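5,10-methylenetetrahydrofolate dehydrogenase (Bombyx mori, PDB 5ZF1) probably catalyses the NADP+-dependent oxidation of 5,10-methylenetetrahydrofolate to 5,10-methenyltetrahydrofolate in one-carbon metabolism. Local coordinates at residues C37-D42 / A64-R69; P33-I38 / H287-A292; N105-C110 / F122-I127. One frame throughout, in Å; residues are numbered along the deposited sequence.

Interaction 1 of 3, residues C37-D42 / A64-R69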
# COMPACT_ATOMS: atom_id res chain seq x y z
N CYS B 37 3.59 2.99 26.77
CA CYS B 37 2.87 1.81 26.29
C CYS B 37 1.58 1.67 27.07
O CYS B 37 1.61 1.47 28.30
CB CYS B 37 3.73 0.55 26.44
SG CYS B 37 5.32 0.61 25.57
N ILE B 38 0.44 1.75 26.38
CA ILE B 38 -0.86 1.62 27.01
C ILE B 38 -1.27 0.15 26.96
O ILE B 38 -1.25 -0.48 25.90
CB ILE B 38 -1.91 2.51 26.32
CG1 ILE B 38 -1.56 3.97 26.51
CG2 ILE B 38 -3.30 2.22 26.87
CD1 ILE B 38 -2.47 4.92 25.76
N ILE B 39 -1.63 -0.38 28.13
CA ILE B 39 -2.03 -1.77 28.33
C ILE B 39 -3.47 -1.75 28.83
O ILE B 39 -3.75 -1.18 29.89
CB ILE B 39 -1.13 -2.49 29.34
CG1 ILE B 39 0.11 -3.06 28.69
CG2 ILE B 39 -1.87 -3.66 29.96
CD1 ILE B 39 -0.18 -4.28 27.85
N VAL B 40 -4.37 -2.38 28.09
CA VAL B 40 -5.78 -2.45 28.47
C VAL B 40 -6.08 -3.90 28.83
O VAL B 40 -6.12 -4.78 27.96
CB VAL B 40 -6.70 -1.94 27.35
CG1 VAL B 40 -8.15 -2.29 27.67
CG2 VAL B 40 -6.54 -0.44 27.18
N GLY B 41 -6.30 -4.15 30.11
CA GLY B 41 -6.64 -5.47 30.58
C GLY B 41 -5.48 -6.16 31.27
O GLY B 41 -4.41 -5.58 31.51
N ASP B 42 -5.70 -7.44 31.58
CA ASP B 42 -4.75 -8.24 32.33
C ASP B 42 -4.40 -9.53 31.60
O ASP B 42 -4.10 -10.55 32.23
CB ASP B 42 -5.28 -8.55 33.73
CG ASP B 42 -4.63 -7.69 34.80
OD1 ASP B 42 -3.39 -7.54 34.77
OD2 ASP B 42 -5.36 -7.18 35.67
N ALA B 64 10.99 4.27 29.12
CA ALA B 64 9.69 3.68 28.87
C ALA B 64 8.84 3.72 30.14
O ALA B 64 9.35 3.53 31.25
CB ALA B 64 9.83 2.23 28.39
N LEU B 65 7.54 3.96 29.96
CA LEU B 65 6.58 3.93 31.06
C LEU B 65 5.33 3.22 30.57
O LEU B 65 4.85 3.50 29.47
CB LEU B 65 6.25 5.35 31.53
CG LEU B 65 5.31 5.50 32.72
CD1 LEU B 65 6.04 6.22 33.85
CD2 LEU B 65 4.04 6.24 32.33
N THR B 66 4.83 2.29 31.37
CA THR B 66 3.64 1.52 31.02
C THR B 66 2.43 2.13 31.71
O THR B 66 2.46 2.38 32.92
CB THR B 66 3.79 0.06 31.41
OG1 THR B 66 4.96 -0.49 30.78
CG2 THR B 66 2.57 -0.74 30.98
N ILE B 67 1.37 2.37 30.94
CA ILE B 67 0.12 2.90 31.48
C ILE B 67 -0.90 1.77 31.42
O ILE B 67 -1.31 1.35 30.33
CB ILE B 67 -0.37 4.12 30.70
CG1 ILE B 67 0.61 5.28 30.86
CG2 ILE B 67 -1.75 4.52 31.18
CD1 ILE B 67 1.03 5.89 29.56
N ASN B 68 -1.29 1.27 32.59
CA ASN B 68 -2.22 0.15 32.67
C ASN B 68 -3.65 0.68 32.77
O ASN B 68 -3.93 1.61 33.54
CB ASN B 68 -1.89 -0.73 33.87
CG ASN B 68 -0.54 -1.40 33.75
OD1 ASN B 68 -0.42 -2.52 33.25
ND2 ASN B 68 0.51 -0.71 34.21
N ARG B 69 -4.54 0.09 31.98
CA ARG B 69 -5.95 0.42 32.06
C ARG B 69 -6.74 -0.88 32.18
O ARG B 69 -6.25 -1.96 31.86
CB ARG B 69 -6.41 1.24 30.85
CG ARG B 69 -5.90 2.69 30.85
CD ARG B 69 -6.40 3.48 32.06
NE ARG B 69 -6.06 4.90 31.99
CZ ARG B 69 -5.04 5.47 32.64
NH1 ARG B 69 -4.24 4.75 33.41
NH2 ARG B 69 -4.82 6.77 32.51
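Cys-37 to Val-40 pairs with Leu-65 to Arg-69 as the two parallel strands of a beta-alpha-beta crossover, whose helix 44-60 carries the chain from the first strand to the second. Five backbone hydrogen bonds join them, alternating in direction: Cys-37 N to Leu-65 O, Ile-67 N to Cys-37 O (2.8 Å), Ile-39 N to Ile-67 O, Arg-69 N to Ile-39 O (2.6 Å), and, just past the strand's end, Gly-41 N to Arg-69 O. Gly-41 suits this exit because at its phi of 105° a side chain would press on the preceding carbonyl oxygen.

Apolar contacts divide between the faces. Toward helix 44-60, CG1 of Ile-39 meets CG2 of Thr-66 at 4.1 Å, and both residues touch Val-50; beta-branched residues such as these suit an extended strand. On the other face, Ile-38 packs against Leu-78, Ile-82 and Leu-85 of helix 75-87, while Val-40 CG2 lies 4.0 Å from Arg-69 CB.

The charged side chain is that of Arg-69, whose polar end turns to Glu-81, NH2 forming a salt bridge with it. The bend at chi2 (-62°) turns CD away from strand 34-40; further along, the guanidinium comes back so that Ile-67 CG2 lies over one face, toward the rim, and NH1 donates to Asn-68 O at 3.2 Å from above the carbonyl plane.

Interaction 2 of 3, residues P33-I38 / H287-A292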
# COMPACT_ATOMS: atom_id res chain seq x y z
N PRO B 33 15.01 9.50 24.14
CA PRO B 33 13.67 9.19 23.63
C PRO B 33 12.80 8.56 24.70
O PRO B 33 13.27 7.76 25.51
CB PRO B 33 13.94 8.20 22.49
CG PRO B 33 15.35 8.37 22.12
CD PRO B 33 16.07 8.79 23.39
N THR B 34 11.51 8.91 24.69
CA THR B 34 10.54 8.41 25.66
C THR B 34 9.41 7.70 24.94
O THR B 34 8.94 8.17 23.90
CB THR B 34 9.98 9.55 26.50
OG1 THR B 34 9.33 10.49 25.63
CG2 THR B 34 11.10 10.26 27.27
N ILE B 35 8.96 6.59 25.51
CA ILE B 35 7.84 5.81 24.99
C ILE B 35 6.85 5.53 26.12
O ILE B 35 7.23 5.26 27.26
CB ILE B 35 8.31 4.50 24.32
CG1 ILE B 35 7.11 3.72 23.77
CG2 ILE B 35 9.11 3.63 25.26
CD1 ILE B 35 7.50 2.48 23.01
N ARG B 36 5.56 5.61 25.79
CA ARG B 36 4.48 5.24 26.69
C ARG B 36 3.72 4.10 26.05
O ARG B 36 3.27 4.21 24.90
CB ARG B 36 3.55 6.43 26.95
CG ARG B 36 4.27 7.65 27.49
CD ARG B 36 4.74 7.43 28.93
NE ARG B 36 5.46 8.60 29.45
CZ ARG B 36 6.78 8.69 29.54
NH1 ARG B 36 7.55 7.67 29.17
NH2 ARG B 36 7.33 9.80 30.02
N CYS B 37 3.59 2.99 26.77
CA CYS B 37 2.87 1.81 26.29
C CYS B 37 1.58 1.67 27.07
O CYS B 37 1.61 1.47 28.30
CB CYS B 37 3.73 0.55 26.44
SG CYS B 37 5.32 0.61 25.57
N ILE B 38 0.44 1.75 26.38
CA ILE B 38 -0.86 1.62 27.01
C ILE B 38 -1.27 0.15 26.96
O ILE B 38 -1.25 -0.48 25.90
CB ILE B 38 -1.91 2.51 26.32
CG1 ILE B 38 -1.56 3.97 26.51
CG2 ILE B 38 -3.30 2.22 26.87
CD1 ILE B 38 -2.47 4.92 25.76
N HIS B 287 14.14 1.24 17.48
CA HIS B 287 14.57 2.05 16.34
C HIS B 287 13.53 3.11 16.01
O HIS B 287 13.87 4.28 15.76
CB HIS B 287 14.81 1.14 15.13
CG HIS B 287 14.97 1.89 13.84
ND1 HIS B 287 13.90 2.18 13.02
CD2 HIS B 287 16.05 2.47 13.27
CE1 HIS B 287 14.34 2.86 11.97
NE2 HIS B 287 15.63 3.05 12.10
N ASN B 288 12.25 2.72 15.96
CA ASN B 288 11.20 3.66 15.60
C ASN B 288 11.04 4.76 16.64
O ASN B 288 10.76 5.91 16.29
CB ASN B 288 9.87 2.93 15.43
CG ASN B 288 9.79 2.14 14.14
OD1 ASN B 288 10.72 2.17 13.34
ND2 ASN B 288 8.65 1.48 13.92
N THR B 289 11.24 4.43 17.92
CA THR B 289 11.12 5.45 18.97
C THR B 289 12.25 6.48 18.85
O THR B 289 12.01 7.69 18.94
CB THR B 289 11.13 4.78 20.35
OG1 THR B 289 10.04 3.85 20.44
CG2 THR B 289 10.96 5.82 21.47
N PHE B 290 13.47 6.00 18.60
CA PHE B 290 14.61 6.86 18.35
C PHE B 290 14.40 7.69 17.09
O PHE B 290 14.68 8.90 17.07
CB PHE B 290 15.87 6.01 18.25
CG PHE B 290 17.14 6.80 18.04
CD1 PHE B 290 17.29 8.07 18.58
CD2 PHE B 290 18.19 6.25 17.31
CE1 PHE B 290 18.45 8.78 18.37
CE2 PHE B 290 19.36 6.96 17.11
CZ PHE B 290 19.49 8.22 17.65
N GLN B 291 13.91 7.07 16.01
CA GLN B 291 13.61 7.82 14.79
C GLN B 291 12.60 8.93 15.05
O GLN B 291 12.76 10.05 14.57
CB GLN B 291 13.08 6.87 13.71
CG GLN B 291 12.77 7.51 12.37
CD GLN B 291 11.82 6.64 11.55
OE1 GLN B 291 11.88 5.42 11.61
NE2 GLN B 291 10.97 7.27 10.74
N ALA B 292 11.53 8.63 15.80
CA ALA B 292 10.52 9.64 16.08
C ALA B 292 11.10 10.78 16.91
O ALA B 292 10.85 11.96 16.62
CB ALA B 292 9.32 9.02 16.78
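OG1 of Thr-34 is gripped by two backbone groups, Asp-92 N and Ser-90 O, while the carbonyl O of the same residue rests against CG2 of Thr-289 at 3.9 Å. A threonine suits this place at the start of the strand: its hydroxyl can serve a donor and an acceptor at once, and its CB points away from the helix, so that only its backbone faces Thr-289.

Thr-289 is the central side chain on the helix. Its CG2, anti to the backbone N, meets both Thr-34 O and Pro-33 CB, the latter also 3.9 Å away, and comes within 4.1 Å of Ile-35 CB. Its OG1 is turned beside the backbone N (chi1 -58°) and is hydrogen-bonded to Leu-285 O, one turn earlier, so the hydroxyl is satisfied within its own helix even though it is buried. That leaves it acceptable as a neighbour for Ile-35 CD1 at 3.9 Å. The two side chains cross at about a right angle.

Helix 277-298 belongs to the NAD(P)-binding family region, whereas strand 34-40 belongs to the catalytic one; the contact thus brings the C-terminal helix back against the N-terminal part of the chain, as in relatives of this two-domain dehydrogenase fold.

No hydrogen bond crosses between 33-38 and 287-292, and van der Waals contact, mostly between carbon atoms, makes the join. Pro-33, rigid and compact, lies side by side with Phe-290, its CG 4.0 Å from CD1 of the ring. Helix 7-26 adds Ile-22 and Trp-25 to this cluster, and Trp-25 meets the Phe-290 ring edge-to-face.

Interaction 3 of 3, residues N105-C110 / F122-I127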
# COMPACT_ATOMS: atom_id res chain seq x y z
N ASN B 105 -13.10 0.14 18.81
CA ASN B 105 -12.71 0.04 17.41
C ASN B 105 -11.21 0.24 17.29
O ASN B 105 -10.70 1.33 17.56
CB ASN B 105 -13.46 1.07 16.57
CG ASN B 105 -12.82 1.27 15.21
OD1 ASN B 105 -12.65 2.40 14.76
ND2 ASN B 105 -12.47 0.17 14.55
N GLU B 106 -10.50 -0.81 16.86
CA GLU B 106 -9.04 -0.73 16.74
C GLU B 106 -8.62 0.31 15.72
O GLU B 106 -7.59 0.98 15.89
CB GLU B 106 -8.48 -2.09 16.36
CG GLU B 106 -6.99 -2.24 16.60
CD GLU B 106 -6.45 -3.58 16.12
OE1 GLU B 106 -6.00 -3.67 14.96
OE2 GLU B 106 -6.48 -4.54 16.91
N ARG B 107 -9.40 0.46 14.65
CA ARG B 107 -9.09 1.45 13.62
C ARG B 107 -9.08 2.86 14.18
O ARG B 107 -8.17 3.65 13.89
CB ARG B 107 -10.09 1.33 12.48
CG ARG B 107 -9.73 2.07 11.21
CD ARG B 107 -8.52 1.44 10.55
NE ARG B 107 -7.35 2.28 10.75
CZ ARG B 107 -6.10 1.87 10.60
NH1 ARG B 107 -5.86 0.63 10.23
NH2 ARG B 107 -5.11 2.72 10.81
N ARG B 108 -10.07 3.20 15.01
CA ARG B 108 -10.12 4.54 15.60
C ARG B 108 -8.93 4.76 16.53
O ARG B 108 -8.36 5.86 16.58
CB ARG B 108 -11.43 4.74 16.36
CG ARG B 108 -12.46 5.55 15.60
CD ARG B 108 -13.80 5.56 16.32
NE ARG B 108 -14.92 5.57 15.38
CZ ARG B 108 -16.14 5.12 15.65
NH1 ARG B 108 -16.40 4.61 16.85
NH2 ARG B 108 -17.09 5.17 14.73
N VAL B 109 -8.53 3.71 17.25
CA VAL B 109 -7.39 3.81 18.15
C VAL B 109 -6.12 4.10 17.37
O VAL B 109 -5.35 5.02 17.70
CB VAL B 109 -7.26 2.52 18.98
CG1 VAL B 109 -6.02 2.57 19.86
CG2 VAL B 109 -8.52 2.30 19.80
N CYS B 110 -5.86 3.30 16.33
CA CYS B 110 -4.65 3.49 15.54
C CYS B 110 -4.56 4.91 15.00
O CYS B 110 -3.49 5.52 15.01
CB CYS B 110 -4.61 2.48 14.38
SG CYS B 110 -4.28 0.76 14.85
N PHE B 122 0.97 2.27 12.51
CA PHE B 122 -0.32 1.80 12.02
C PHE B 122 -1.28 2.92 11.63
O PHE B 122 -2.32 2.63 11.03
CB PHE B 122 -0.99 0.90 13.07
CG PHE B 122 -0.29 -0.42 13.30
CD1 PHE B 122 0.41 -1.05 12.27
CD2 PHE B 122 -0.32 -1.01 14.54
CE1 PHE B 122 1.06 -2.25 12.50
CE2 PHE B 122 0.33 -2.21 14.78
CZ PHE B 122 1.01 -2.83 13.76
N HIS B 123 -0.96 4.17 11.93
CA HIS B 123 -1.81 5.28 11.52
C HIS B 123 -1.89 5.34 9.99
O HIS B 123 -0.90 5.13 9.30
CB HIS B 123 -1.24 6.59 12.07
CG HIS B 123 -2.17 7.76 11.98
ND1 HIS B 123 -2.50 8.36 10.78
CD2 HIS B 123 -2.81 8.47 12.95
CE1 HIS B 123 -3.33 9.37 11.01
NE2 HIS B 123 -3.53 9.45 12.31
N ILE B 124 -3.09 5.66 9.47
CA ILE B 124 -3.27 5.63 8.02
C ILE B 124 -2.29 6.56 7.31
O ILE B 124 -1.84 6.25 6.20
CB ILE B 124 -4.73 5.95 7.64
CG1 ILE B 124 -5.19 7.26 8.26
CG2 ILE B 124 -5.63 4.79 8.02
CD1 ILE B 124 -6.48 7.80 7.67
N ILE B 125 -1.92 7.68 7.94
CA ILE B 125 -0.94 8.58 7.32
C ILE B 125 0.42 7.89 7.21
O ILE B 125 1.12 8.02 6.20
CB ILE B 125 -0.84 9.90 8.10
CG1 ILE B 125 -2.11 10.74 7.86
CG2 ILE B 125 0.40 10.69 7.69
CD1 ILE B 125 -2.23 11.98 8.75
N ASN B 126 0.81 7.13 8.24
CA ASN B 126 2.10 6.45 8.15
C ASN B 126 2.04 5.30 7.16
O ASN B 126 3.01 5.06 6.42
CB ASN B 126 2.54 5.96 9.53
CG ASN B 126 3.00 7.10 10.44
OD1 ASN B 126 3.57 8.07 9.97
ND2 ASN B 126 2.76 6.96 11.75
N ILE B 127 0.93 4.56 7.13
CA ILE B 127 0.78 3.49 6.16
C ILE B 127 0.74 4.06 4.76
O ILE B 127 1.33 3.51 3.82
CB ILE B 127 -0.49 2.67 6.47
CG1 ILE B 127 -0.31 1.89 7.79
CG2 ILE B 127 -0.83 1.72 5.31
CD1 ILE B 127 0.61 0.70 7.67
O HOH W 1 -3.09 0.18 9.96
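The N-capped start of helix 124-131 meets helix 106-112 here, with Arg-107 and Cys-110 facing Phe-122, His-123 and Ile-124. Arg-107 leaves its helix with CG anti to the backbone N (chi1 -167°), and bends at chi2 and chi3 complete its reach. NH2 donates to Phe-122 O at 2.8 Å, the oxygen lying in the guanidinium plane. Water 1 accepts from NH1 and donates to the same oxygen, so two donors hold the carbonyl. Over one guanidinium face lies Ile-124 CG2, 3.5 Å from NH2, and Asp-111 forms a salt bridge with NH2. An alanine in place of Arg-107 would probably leave Asp-111 without its cationic mate and Phe-122 O without its direct donor.

Cys-110, small enough to sit close to the other segment, places SG 3.7 Å from Phe-122 CB; the sulfur approaches the ring obliquely. Cys-110 O lies 3.7 Å from His-123 CD2.

The imidazole's ND1 works for its own helix. While Asp-111 from the neighbouring helix takes Ile-124 N, His-123, the residue just before helix 124-131, accepts from Ile-125 N at 3.0 Å, in the ring plane, as is typical of a helix N-cap.

Interactions 1 and 2 share Cys-37 and Ile-38 and both use strand 34-40: interaction 1 binds its edge to strand 63-69, while interaction 2 sets the beginning of the strand against the C-terminal helix. The chemistry follows the place. Sheet pairing in interaction 1, partly buried and ending in a charged arginine, depends on backbone hydrogen bonds; interaction 2 is buried, without hydrogen bonds across it, its threonine hydroxyls bonded outside the contact. Interaction 3 touches neither, its nearest atoms about 7 Å from each. It is also buried, yet relies on an arginine-to-carbonyl bond and a bridging water, at a capped helix start, and the second subunit packs beside it. Interactions 2 and 3 both join the two family regions.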